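Long-range contacts in ATP phosphoribosyltransferase (Methanobacterium thermoautotrophicum, PDB 2VD3), which probably catalyses the magnesium-dependent condensation of ATP with 5-phosphoribose 1-diphosphate, the first step of histidine biosynthesis: residues A[94-99]-A[159-164]; A[71-76]-A[178-183]; A[121-126]-A[139-144]; A[115-120]-A[153-158]. All coordinates share one frame; numbering follows the deposited sequence. Where two conformers were deposited one is given.

Contact 1: A[94-99]-A[159-164]; sequences ASLVLA and TDLSST. With MG (magnesium ion), chain J.
Strands 94-99 and 159-162 run antiparallel, their axes approaching to 4.5 Å at 150°, with Ser95-Ser162 and Val97-Asp160 as hydrogen-bonded pairs and Leu96-Leu161 and Leu98-Thr159 as non-hydrogen-bonded pairs. Two bonds close each hydrogen-bonded pair; Val97 N reaches Asp160 O at 2.8 Å within the carbonyl plane, whereas Ser95 N meets Ser162 O at 3.0 Å from above it. On the face that bears Leu96 and Leu98 the packing is mostly apolar. Leu161, its CG anti to the backbone N (chi1 -154°), leans across the gap and sets CG 3.9 Å from Ala94 CB and CD1 4.0 Å from Leu96 CB; the small alanine leaves place for the branched end. Thr159 offers Leu98 its methyl, while its hydroxyl, lodged between the backbone N and the carbonyl carbon, hydrogen-bonds to that of Thr120. On the other face Asp160 swings CG anti to the backbone N and binds magnesium through OD2 at 2.2 Å. The same oxygen takes a weak bond from Leu161 N at 2.8 Å, so metal and amide together would probably steady the carboxylate as an anion. Ser95 OG turns to Glu181. Strand 173-188 pairs with the opposite edge of strand 94-101; helix 123-132 packs on Leu96 and Leu98 through Ile125 and Tyr129, and Leu168 of helix 166-170 packs on Val97 and Asp160.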
loop_
_atom_site.group_PDB
_atom_site.type_symbol
_atom_site.label_atom_id
_atom_site.label_comp_id
_atom_site.label_asym_id
_atom_site.label_seq_id
_atom_site.Cartn_x
_atom_site.Cartn_y
_atom_site.Cartn_z
ATOM N N ALA A 94 0.458 -27.681 2.719
ATOM C CA ALA A 94 1.764 -27.228 3.160
ATOM C C ALA A 94 2.247 -28.152 4.244
ATOM O O ALA A 94 1.446 -28.725 4.982
ATOM C CB ALA A 94 1.690 -25.801 3.677
ATOM N N SER A 95 3.561 -28.319 4.305
ATOM C CA SER A 95 4.188 -29.173 5.299
ATOM C C SER A 95 4.908 -28.327 6.329
ATOM O O SER A 95 5.705 -27.456 5.976
ATOM C CB SER A 95 5.189 -30.123 4.632
ATOM O OG SER A 95 4.540 -31.011 3.736
ATOM N N LEU A 96 4.623 -28.567 7.605
ATOM C CA LEU A 96 5.476 -28.009 8.649
ATOM C C LEU A 96 6.641 -28.963 8.831
ATOM O O LEU A 96 6.477 -30.041 9.392
ATOM C CB LEU A 96 4.725 -27.821 9.970
ATOM C CG LEU A 96 5.582 -27.142 11.043
ATOM C CD1 LEU A 96 5.815 -25.664 10.702
ATOM C CD2 LEU A 96 4.975 -27.300 12.414
ATOM N N VAL A 97 7.807 -28.568 8.332
ATOM C CA VAL A 97 9.002 -29.416 8.385
ATOM C C VAL A 97 9.986 -28.955 9.453
ATOM O O VAL A 97 9.964 -27.792 9.866
ATOM C CB VAL A 97 9.739 -29.519 7.006
ATOM C CG1 VAL A 97 8.852 -30.179 5.966
ATOM C CG2 VAL A 97 10.257 -28.155 6.530
ATOM N N LEU A 98 10.833 -29.878 9.904
ATOM C CA LEU A 98 11.969 -29.538 10.749
ATOM C C LEU A 98 13.188 -29.476 9.848
ATOM O O LEU A 98 13.470 -30.425 9.121
ATOM C CB LEU A 98 12.170 -30.583 11.846
ATOM C CG LEU A 98 13.178 -30.287 12.964
ATOM C CD1 LEU A 98 12.739 -29.119 13.841
ATOM C CD2 LEU A 98 13.381 -31.527 13.812
ATOM N N ALA A 99 13.900 -28.353 9.890
ATOM C CA ALA A 99 15.024 -28.115 8.985
ATOM C C ALA A 99 16.283 -27.683 9.726
ATOM O O ALA A 99 16.206 -27.066 10.792
ATOM C CB ALA A 99 14.645 -27.090 7.924
ATOM N N THR A 159 11.579 -24.689 12.250
ATOM C CA THR A 159 10.462 -25.326 11.586
ATOM C C THR A 159 10.072 -24.378 10.476
ATOM O O THR A 159 10.395 -23.189 10.531
ATOM C CB THR A 159 9.254 -25.565 12.518
ATOM O OG1 THR A 159 8.649 -24.313 12.857
ATOM C CG2 THR A 159 9.668 -26.317 13.785
ATOM N N ASP A 160 9.391 -24.894 9.465
ATOM C CA ASP A 160 8.938 -24.046 8.379
ATOM C C ASP A 160 7.788 -24.667 7.617
ATOM O O ASP A 160 7.656 -25.894 7.549
ATOM C CB ASP A 160 10.091 -23.727 7.425
ATOM C CG ASP A 160 9.849 -22.468 6.634
ATOM O OD1 ASP A 160 10.596 -22.217 5.674
ATOM O OD2 ASP A 160 8.905 -21.725 6.974
ATOM N N LEU A 161 6.972 -23.805 7.028
ATOM C CA LEU A 161 5.783 -24.219 6.309
ATOM C C LEU A 161 5.997 -24.013 4.803
ATOM O O LEU A 161 6.166 -22.885 4.365
ATOM C CB LEU A 161 4.600 -23.383 6.812
ATOM C CG LEU A 161 3.162 -23.900 6.744
ATOM C CD1 LEU A 161 2.993 -25.154 7.584
ATOM C CD2 LEU A 161 2.207 -22.791 7.194
ATOM N N SER A 162 5.992 -25.091 4.014
ATOM C CA SER A 162 6.271 -24.982 2.568
ATOM C C SER A 162 5.599 -26.053 1.715
ATOM O O SER A 162 5.376 -27.176 2.182
ATOM C CB SER A 162 7.778 -25.055 2.322
ATOM O OG SER A 162 8.279 -26.304 2.779
ATOM N N SER A 163 5.297 -25.701 0.460
ATOM C CA SER A 163 4.875 -26.676 -0.558
ATOM C C SER A 163 6.095 -27.193 -1.302
ATOM O O SER A 163 6.134 -28.354 -1.714
ATOM C CB SER A 163 3.926 -26.065 -1.591
ATOM O OG SER A 163 3.143 -25.019 -1.056
ATOM N N THR A 164 7.074 -26.308 -1.486
ATOM C CA THR A 164 8.316 -26.614 -2.188
ATOM C C THR A 164 9.495 -26.348 -1.268
ATOM O O THR A 164 9.520 -25.338 -0.549
ATOM C CB THR A 164 8.496 -25.726 -3.447
ATOM O OG1 THR A 164 8.173 -24.365 -3.128
ATOM C CG2 THR A 164 7.611 -26.211 -4.600
HETATM MG MG MG J . 7.455 -20.153 6.435
#

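Contact 2: A[71-76]-A[178-183]; sequences TGYDLI and TILESS
Two backbone N-H groups at the start of helix 73-79 are met by oxygens of strand 173-188: Tyr73 N bonds to Ser183 O at 2.9 Å, and Asp74 N to Ser182 OG at 3.1 Å with 151° at the hydrogen. Ser182 suits the place because OG, anti to the backbone N, extends straight to the helix. Beside it Leu180 forks, CD1 lying 3.9 Å from Tyr73 CE2 and CD2 3.8 Å from Asp74 CB. Tyr73, its CG also anti to the backbone N, brings the edge of its ring to Ser182 CA. One shell out, Gly72 is the N-cap residue, and a side chain there would collide with the carboxylate of Asp74. That carboxylate folds back, chi1 50°, so that OD2 takes a weak bond from Leu75 N at 2.6 Å. An alanine at Asp74 would lose this acceptor and the packing of the carboxylate on Ser182, and would probably loosen the first turn. Farther out, a classic beta bulge at Ile179 and Leu180, both opposite Leu96, shapes the strand, while Asp88 and Arg93 hold Ser183 OG. The carboxylate, at the N-terminal end of the helix and facing Leu75 N, would probably be stabilised as an anion there.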
loop_
_atom_site.group_PDB
_atom_site.type_symbol
_atom_site.label_atom_id
_atom_site.label_comp_id
_atom_site.label_asym_id
_atom_site.label_seq_id
_atom_site.Cartn_x
_atom_site.Cartn_y
_atom_site.Cartn_z
ATOM N N THR A 71 -10.409 -22.834 7.769
ATOM C CA THR A 71 -9.047 -22.458 8.150
ATOM C C THR A 71 -8.079 -23.624 7.989
ATOM O O THR A 71 -8.483 -24.722 7.599
ATOM C CB THR A 71 -8.971 -21.801 9.576
ATOM O OG1 THR A 71 -7.660 -21.257 9.783
ATOM C CG2 THR A 71 -9.298 -22.781 10.685
ATOM N N GLY A 72 -6.806 -23.375 8.280
ATOM C CA GLY A 72 -5.759 -24.360 8.063
ATOM C C GLY A 72 -5.684 -25.328 9.214
ATOM O O GLY A 72 -5.891 -24.943 10.356
ATOM N N TYR A 73 -5.388 -26.589 8.902
ATOM C CA TYR A 73 -5.269 -27.656 9.895
ATOM C C TYR A 73 -4.167 -27.364 10.910
ATOM O O TYR A 73 -4.325 -27.644 12.094
ATOM C CB TYR A 73 -5.020 -28.995 9.195
ATOM C CG TYR A 73 -4.950 -30.192 10.118
ATOM C CD1 TYR A 73 -6.059 -30.595 10.865
ATOM C CD2 TYR A 73 -3.780 -30.936 10.231
ATOM C CE1 TYR A 73 -5.995 -31.703 11.703
ATOM C CE2 TYR A 73 -3.705 -32.043 11.074
ATOM C CZ TYR A 73 -4.815 -32.421 11.801
ATOM O OH TYR A 73 -4.737 -33.510 12.641
ATOM N N ASP A 74 -3.053 -26.796 10.444
ATOM C CA ASP A 74 -1.967 -26.409 11.340
ATOM C C ASP A 74 -2.447 -25.485 12.459
ATOM O O ASP A 74 -2.084 -25.660 13.622
ATOM C CB ASP A 74 -0.807 -25.775 10.567
ATOM C CG ASP A 74 -1.250 -24.663 9.608
ATOM O OD1 ASP A 74 -0.401 -24.212 8.829
ATOM O OD2 ASP A 74 -2.423 -24.235 9.613
ATOM N N LEU A 75 -3.277 -24.515 12.098
ATOM C CA LEU A 75 -3.785 -23.532 13.052
ATOM C C LEU A 75 -4.752 -24.197 14.030
ATOM O O LEU A 75 -4.655 -23.983 15.233
ATOM C CB LEU A 75 -4.404 -22.317 12.326
ATOM C CG LEU A 75 -3.459 -21.579 11.343
ATOM C CD1 LEU A 75 -4.168 -20.500 10.534
ATOM C CD2 LEU A 75 -2.239 -20.985 12.047
ATOM N N ILE A 76 -5.641 -25.041 13.508
ATOM C CA ILE A 76 -6.554 -25.843 14.329
ATOM C C ILE A 76 -5.770 -26.692 15.329
ATOM O O ILE A 76 -6.098 -26.726 16.512
ATOM C CB ILE A 76 -7.469 -26.764 13.464
ATOM C CG1 ILE A 76 -8.258 -25.942 12.432
ATOM C CG2 ILE A 76 -8.403 -27.573 14.348
ATOM C CD1 ILE A 76 -9.040 -26.763 11.432
ATOM N N THR A 178 9.445 -34.236 8.586
ATOM C CA THR A 178 8.148 -33.592 8.431
ATOM C C THR A 178 7.381 -33.748 9.740
ATOM O O THR A 178 7.175 -34.856 10.217
ATOM C CB THR A 178 7.342 -34.167 7.237
ATOM O OG1 THR A 178 8.083 -33.979 6.024
ATOM C CG2 THR A 178 5.999 -33.462 7.098
ATOM N N ILE A 179 6.974 -32.621 10.317
ATOM C CA ILE A 179 6.255 -32.621 11.599
ATOM C C ILE A 179 4.753 -32.807 11.411
ATOM O O ILE A 179 4.123 -33.529 12.163
ATOM C CB ILE A 179 6.528 -31.322 12.396
ATOM C CG1 ILE A 179 8.037 -31.048 12.455
ATOM C CG2 ILE A 179 5.940 -31.413 13.787
ATOM C CD1 ILE A 179 8.405 -29.679 12.974
ATOM N N LEU A 180 4.190 -32.166 10.392
ATOM C CA LEU A 180 2.743 -32.135 10.203
ATOM C C LEU A 180 2.406 -31.839 8.750
ATOM O O LEU A 180 3.027 -30.973 8.120
ATOM C CB LEU A 180 2.106 -31.064 11.106
ATOM C CG LEU A 180 0.586 -30.863 11.073
ATOM C CD1 LEU A 180 -0.089 -31.426 12.328
ATOM C CD2 LEU A 180 0.269 -29.399 10.915
ATOM N N GLU A 181 1.428 -32.568 8.225
ATOM C CA GLU A 181 0.849 -32.259 6.928
ATOM C C GLU A 181 -0.386 -31.408 7.167
ATOM O O GLU A 181 -1.257 -31.755 7.975
ATOM C CB GLU A 181 0.481 -33.528 6.158
ATOM C CG GLU A 181 1.600 -34.552 6.023
ATOM C CD GLU A 181 2.769 -34.067 5.184
ATOM O OE1 GLU A 181 2.694 -32.959 4.606
ATOM O OE2 GLU A 181 3.770 -34.812 5.101
ATOM N N SER A 182 -0.448 -30.279 6.483
ATOM C CA SER A 182 -1.550 -29.361 6.671
ATOM C C SER A 182 -2.347 -29.157 5.394
ATOM O O SER A 182 -1.811 -29.170 4.273
ATOM C CB SER A 182 -1.052 -28.019 7.186
ATOM O OG SER A 182 -2.143 -27.178 7.457
ATOM N N SER A 183 -3.641 -28.960 5.586
ATOM C CA SER A 183 -4.535 -28.690 4.500
ATOM C C SER A 183 -5.651 -27.844 5.079
ATOM O O SER A 183 -5.833 -27.808 6.305
ATOM C CB SER A 183 -5.063 -30.003 3.933
ATOM O OG SER A 183 -6.013 -29.780 2.913
#

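Contact 3: A[121-126]-A[139-144]; sequences EFPGIT and VVELTG
Two carboxylates are the flat groups that meet the other segment. That of Glu141 turns one face to the outer edge of the Pro123 ring, with OE2 3.3 Å from Pro123 CG and OE1 3.8 Å from Pro123 CD, an oblique crossing of a polar group over methylenes; OE1 also bonds to a diol probably from the crystallisation liquor. The carboxylate of Glu121 presents a face to Gly144, whose CA lies over it, 3.5 Å from Glu121 CD. Glu121 OE2 is 3.2 Å from Thr143 O, two acceptors without a bond between them, a neighbourhood that may raise the acid's pKa, though a magnesium ion about 5 Å from the nearest side-chain atom could offset this. The chain of Glu121 is extended beyond CG, which carries its end out to residues 142-144, past the end of the strand. Apolar contact completes the interface: Val139 sets CG1 4.0 Å from Pro123 CB and CG2 4.0 Å from Thr126 CG2. Proline suits the first turn of the helix, where no N-H is needed, and Phe122 O, at the N-cap, accepts from both Thr126 N and Thr126 OG1, the latter at 2.8 Å. Glu78 of helix 73-79 receives the amides of Gly124 and Ile125. Arg79 of a neighbouring subunit bonds to Glu141 O. Helix 123-132 rests on strand 138-141 within the beta-alpha-beta unit begun by strand 117-120.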
loop_
_atom_site.group_PDB
_atom_site.type_symbol
_atom_site.label_atom_id
_atom_site.label_comp_id
_atom_site.label_asym_id
_atom_site.label_seq_id
_atom_site.Cartn_x
_atom_site.Cartn_y
_atom_site.Cartn_z
ATOM N N GLU A 121 7.232 -20.987 14.523
ATOM C CA GLU A 121 6.043 -20.169 14.693
ATOM C C GLU A 121 4.958 -21.026 15.319
ATOM O O GLU A 121 3.895 -20.522 15.670
ATOM C CB GLU A 121 5.590 -19.570 13.367
ATOM C CG GLU A 121 6.615 -18.634 12.765
ATOM C CD GLU A 121 6.086 -17.902 11.561
ATOM O OE1 GLU A 121 6.700 -18.034 10.486
ATOM O OE2 GLU A 121 5.055 -17.208 11.685
ATOM N N PHE A 122 5.260 -22.317 15.489
ATOM C CA PHE A 122 4.298 -23.302 15.993
ATOM C C PHE A 122 4.830 -24.058 17.213
ATOM O O PHE A 122 5.073 -25.261 17.133
ATOM C CB PHE A 122 3.905 -24.283 14.878
ATOM C CG PHE A 122 3.241 -23.623 13.706
ATOM C CD1 PHE A 122 4.004 -23.094 12.664
ATOM C CD2 PHE A 122 1.857 -23.514 13.652
ATOM C CE1 PHE A 122 3.397 -22.462 11.590
ATOM C CE2 PHE A 122 1.235 -22.895 12.580
ATOM C CZ PHE A 122 2.007 -22.360 11.546
ATOM N N PRO A 123 4.982 -23.354 18.356
ATOM C CA PRO A 123 5.551 -23.975 19.552
ATOM C C PRO A 123 4.727 -25.146 20.080
ATOM O O PRO A 123 5.301 -26.113 20.569
ATOM C CB PRO A 123 5.583 -22.827 20.566
ATOM C CG PRO A 123 4.562 -21.857 20.073
ATOM C CD PRO A 123 4.621 -21.941 18.594
ATOM N N GLY A 124 3.404 -25.070 19.966
ATOM C CA GLY A 124 2.532 -26.155 20.420
ATOM C C GLY A 124 2.792 -27.460 19.691
ATOM O O GLY A 124 3.104 -28.482 20.306
ATOM N N ILE A 125 2.663 -27.415 18.371
ATOM C CA ILE A 125 2.958 -28.559 17.513
ATOM C C ILE A 125 4.402 -29.014 17.714
ATOM O O ILE A 125 4.667 -30.212 17.771
ATOM C CB ILE A 125 2.690 -28.224 16.015
ATOM C CG1 ILE A 125 1.184 -28.049 15.769
ATOM C CG2 ILE A 125 3.294 -29.283 15.080
ATOM C CD1 ILE A 125 0.820 -27.285 14.481
ATOM N N THR A 126 5.324 -28.060 17.839
ATOM C CA THR A 126 6.740 -28.391 17.958
ATOM C C THR A 126 7.083 -29.032 19.314
ATOM O O THR A 126 7.791 -30.040 19.343
ATOM C CB THR A 126 7.686 -27.192 17.601
ATOM O OG1 THR A 126 7.338 -26.659 16.312
ATOM C CG2 THR A 126 9.147 -27.642 17.556
ATOM N N VAL A 139 12.616 -24.797 22.561
ATOM C CA VAL A 139 11.761 -24.256 21.519
ATOM C C VAL A 139 11.635 -22.753 21.702
ATOM O O VAL A 139 11.164 -22.285 22.741
ATOM C CB VAL A 139 10.365 -24.929 21.548
ATOM C CG1 VAL A 139 9.384 -24.202 20.662
ATOM C CG2 VAL A 139 10.476 -26.394 21.140
ATOM N N VAL A 140 12.066 -22.004 20.694
ATOM C CA VAL A 140 11.974 -20.548 20.723
ATOM C C VAL A 140 10.934 -20.080 19.705
ATOM O O VAL A 140 11.042 -20.357 18.505
ATOM C CB VAL A 140 13.355 -19.858 20.479
ATOM C CG1 VAL A 140 13.210 -18.337 20.473
ATOM C CG2 VAL A 140 14.357 -20.271 21.547
ATOM N N GLU A 141 9.920 -19.382 20.202
ATOM C CA GLU A 141 8.868 -18.867 19.351
ATOM C C GLU A 141 9.298 -17.546 18.723
ATOM O O GLU A 141 9.752 -16.637 19.416
ATOM C CB GLU A 141 7.575 -18.710 20.147
ATOM C CG GLU A 141 6.572 -17.783 19.513
ATOM C CD GLU A 141 5.149 -18.215 19.746
ATOM O OE1 GLU A 141 4.359 -18.139 18.786
ATOM O OE2 GLU A 141 4.823 -18.636 20.874
ATOM N N LEU A 142 9.169 -17.454 17.404
ATOM C CA LEU A 142 9.472 -16.222 16.705
ATOM C C LEU A 142 8.220 -15.726 16.011
ATOM O O LEU A 142 7.280 -16.487 15.787
ATOM C CB LEU A 142 10.622 -16.404 15.700
ATOM C CG LEU A 142 12.007 -16.834 16.200
ATOM C CD1 LEU A 142 13.023 -16.746 15.068
ATOM C CD2 LEU A 142 12.475 -16.021 17.396
ATOM N N THR A 143 8.218 -14.444 15.692
ATOM C CA THR A 143 7.101 -13.804 15.016
ATOM C C THR A 143 6.966 -14.302 13.578
ATOM O O THR A 143 5.860 -14.373 13.038
ATOM C CB THR A 143 7.294 -12.268 15.033
ATOM O OG1 THR A 143 6.655 -11.715 16.193
ATOM C CG2 THR A 143 6.726 -11.644 13.798
ATOM N N GLY A 144 8.106 -14.638 12.973
ATOM C CA GLY A 144 8.184 -15.059 11.573
ATOM C C GLY A 144 9.636 -15.219 11.172
ATOM O O GLY A 144 10.524 -15.175 12.028
#

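Contact 4: A[115-120]-A[153-158]; sequences GAVIAT and GVADLI
The tight part of this contact lies where strands 117-120 and 157-158 run parallel, pairing Ile118 with Leu157 and Ala119 with Ile158. Leu157 N gives a nearly straight bond to Val117 O, 2.9 Å long and almost along the C=O axis, and Ala119 N returns one to Leu157 O at 2.8 Å within the carbonyl plane. Ile118 and Leu157 stand side by side, pointing the same way, with Ile118 CG1 3.8 Å from Leu157 CD1. On the opposite face two small residues allow close approach: Ala119 CB lies 3.6 Å from Ala155 CB, nearer than larger side chains would probably permit. An alanine in place of Ile118 would remove both branches beyond CB, CG1 that packs on Leu157 CD1 and CG2 that lies against the Leu157 carbonyl, and is likely to weaken the contact with Leu98 of strand 94-101, on the far side of strand 157-162. The looser side begins at the other end, where the chain 153-156 is not yet strand. Here the exposed Asp156 takes the place of a backbone carbonyl: OD2 accepts from Val117 N at 3.0 Å through its anti lone pair, the N-H pointing almost straight at it (175°). OD1 binds a diol probably left from the crystallisation liquor. Asp156 N adds a weak bond to Val117 O, and Val117 CG1 rests 3.4 Å from Val154 O. Strand 157-162, parallel to 117-120 on one edge and antiparallel to 94-101 on the other, gives a mixed sheet consistent with the periplasmic-binding-protein-like fold to which this family belongs.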
loop_
_atom_site.group_PDB
_atom_site.type_symbol
_atom_site.label_atom_id
_atom_site.label_comp_id
_atom_site.label_asym_id
_atom_site.label_seq_id
_atom_site.Cartn_x
_atom_site.Cartn_y
_atom_site.Cartn_z
ATOM N N GLY A 115 20.779 -29.954 24.281
ATOM C CA GLY A 115 20.656 -28.501 24.366
ATOM C C GLY A 115 20.162 -27.775 23.129
ATOM O O GLY A 115 20.133 -26.544 23.115
ATOM N N ALA A 116 19.764 -28.519 22.098
ATOM C CA ALA A 116 19.467 -27.922 20.795
ATOM C C ALA A 116 18.315 -26.940 20.858
ATOM O O ALA A 116 17.309 -27.184 21.524
ATOM C CB ALA A 116 19.198 -28.987 19.749
ATOM N N VAL A 117 18.480 -25.818 20.169
ATOM C CA VAL A 117 17.436 -24.801 20.102
ATOM C C VAL A 117 16.724 -24.889 18.759
ATOM O O VAL A 117 17.368 -24.955 17.709
ATOM C CB VAL A 117 18.000 -23.381 20.358
ATOM C CG1 VAL A 117 16.915 -22.331 20.201
ATOM C CG2 VAL A 117 18.621 -23.302 21.757
ATOM N N ILE A 118 15.393 -24.929 18.811
ATOM C CA ILE A 118 14.562 -24.919 17.610
ATOM C C ILE A 118 13.669 -23.690 17.607
ATOM O O ILE A 118 12.916 -23.467 18.560
ATOM C CB ILE A 118 13.675 -26.180 17.500
ATOM C CG1 ILE A 118 14.527 -27.450 17.584
ATOM C CG2 ILE A 118 12.863 -26.150 16.193
ATOM C CD1 ILE A 118 13.742 -28.696 17.999
ATOM N N ALA A 119 13.760 -22.907 16.532
ATOM C CA ALA A 119 12.919 -21.734 16.339
ATOM C C ALA A 119 11.696 -22.111 15.510
ATOM O O ALA A 119 11.798 -22.865 14.536
ATOM C CB ALA A 119 13.699 -20.615 15.653
ATOM N N THR A 120 10.542 -21.576 15.893
ATOM C CA THR A 120 9.294 -21.988 15.294
ATOM C C THR A 120 8.252 -20.878 15.363
ATOM O O THR A 120 8.380 -19.933 16.137
ATOM C CB THR A 120 8.747 -23.264 15.979
ATOM O OG1 THR A 120 7.643 -23.788 15.227
ATOM C CG2 THR A 120 8.302 -22.972 17.409
ATOM N N GLY A 153 22.183 -16.664 14.953
ATOM C CA GLY A 153 22.588 -17.393 16.161
ATOM C C GLY A 153 21.536 -17.585 17.250
ATOM O O GLY A 153 21.882 -17.860 18.397
ATOM N N VAL A 154 20.258 -17.449 16.894
ATOM C CA VAL A 154 19.151 -17.658 17.835
ATOM C C VAL A 154 18.827 -19.130 17.982
ATOM O O VAL A 154 18.472 -19.581 19.074
ATOM C CB VAL A 154 17.861 -16.905 17.400
ATOM C CG1 VAL A 154 16.645 -17.404 18.171
ATOM C CG2 VAL A 154 18.025 -15.414 17.598
ATOM N N ALA A 155 18.957 -19.873 16.885
ATOM C CA ALA A 155 18.578 -21.285 16.851
ATOM C C ALA A 155 19.551 -22.150 16.058
ATOM O O ALA A 155 20.221 -21.670 15.143
ATOM C CB ALA A 155 17.176 -21.431 16.279
ATOM N N ASP A 156 19.616 -23.430 16.423
ATOM C CA ASP A 156 20.315 -24.444 15.637
ATOM C C ASP A 156 19.395 -24.964 14.535
ATOM O O ASP A 156 19.826 -25.158 13.401
ATOM C CB ASP A 156 20.762 -25.604 16.528
ATOM C CG ASP A 156 21.561 -25.144 17.733
ATOM O OD1 ASP A 156 22.644 -24.546 17.547
ATOM O OD2 ASP A 156 21.104 -25.387 18.870
ATOM N N LEU A 157 18.128 -25.183 14.880
ATOM C CA LEU A 157 17.131 -25.707 13.945
ATOM C C LEU A 157 15.901 -24.812 13.846
ATOM O O LEU A 157 15.637 -23.976 14.715
ATOM C CB LEU A 157 16.686 -27.108 14.359
ATOM C CG LEU A 157 17.743 -28.182 14.599
ATOM C CD1 LEU A 157 17.175 -29.274 15.477
ATOM C CD2 LEU A 157 18.225 -28.741 13.283
ATOM N N ILE A 158 15.143 -25.002 12.776
ATOM C CA ILE A 158 13.925 -24.241 12.568
ATOM C C ILE A 158 12.806 -25.174 12.152
ATOM O O ILE A 158 13.047 -26.316 11.778
ATOM C CB ILE A 158 14.104 -23.111 11.499
ATOM C CG1 ILE A 158 14.241 -23.693 10.087
ATOM C CG2 ILE A 158 15.309 -22.227 11.834
ATOM C CD1 ILE A 158 13.828 -22.739 8.976
#

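How the contacts relate
From the N terminus the chain first passes residues 71-76, whose loop closes far downstream at 178-183 in contact 2. Contact 1 closes a shorter loop within it, from 94-99 to 159-164; contact 4 nests inside that, and contact 3 lies innermost, so the four loops are concentric and none cross. Strand 157-162 serves both contact 1 and contact 4, and a probable backbone bond from Ala99 N to Ile158 O joins the two. Contact 3 continues outward, where strand 138-141 pairs with strand 117-120. Contact 2 ties helix 73-79 to strand 173-188, the neighbour of strand 94-101. Its centre lies about 21 Å from that of contact 4, without touching it.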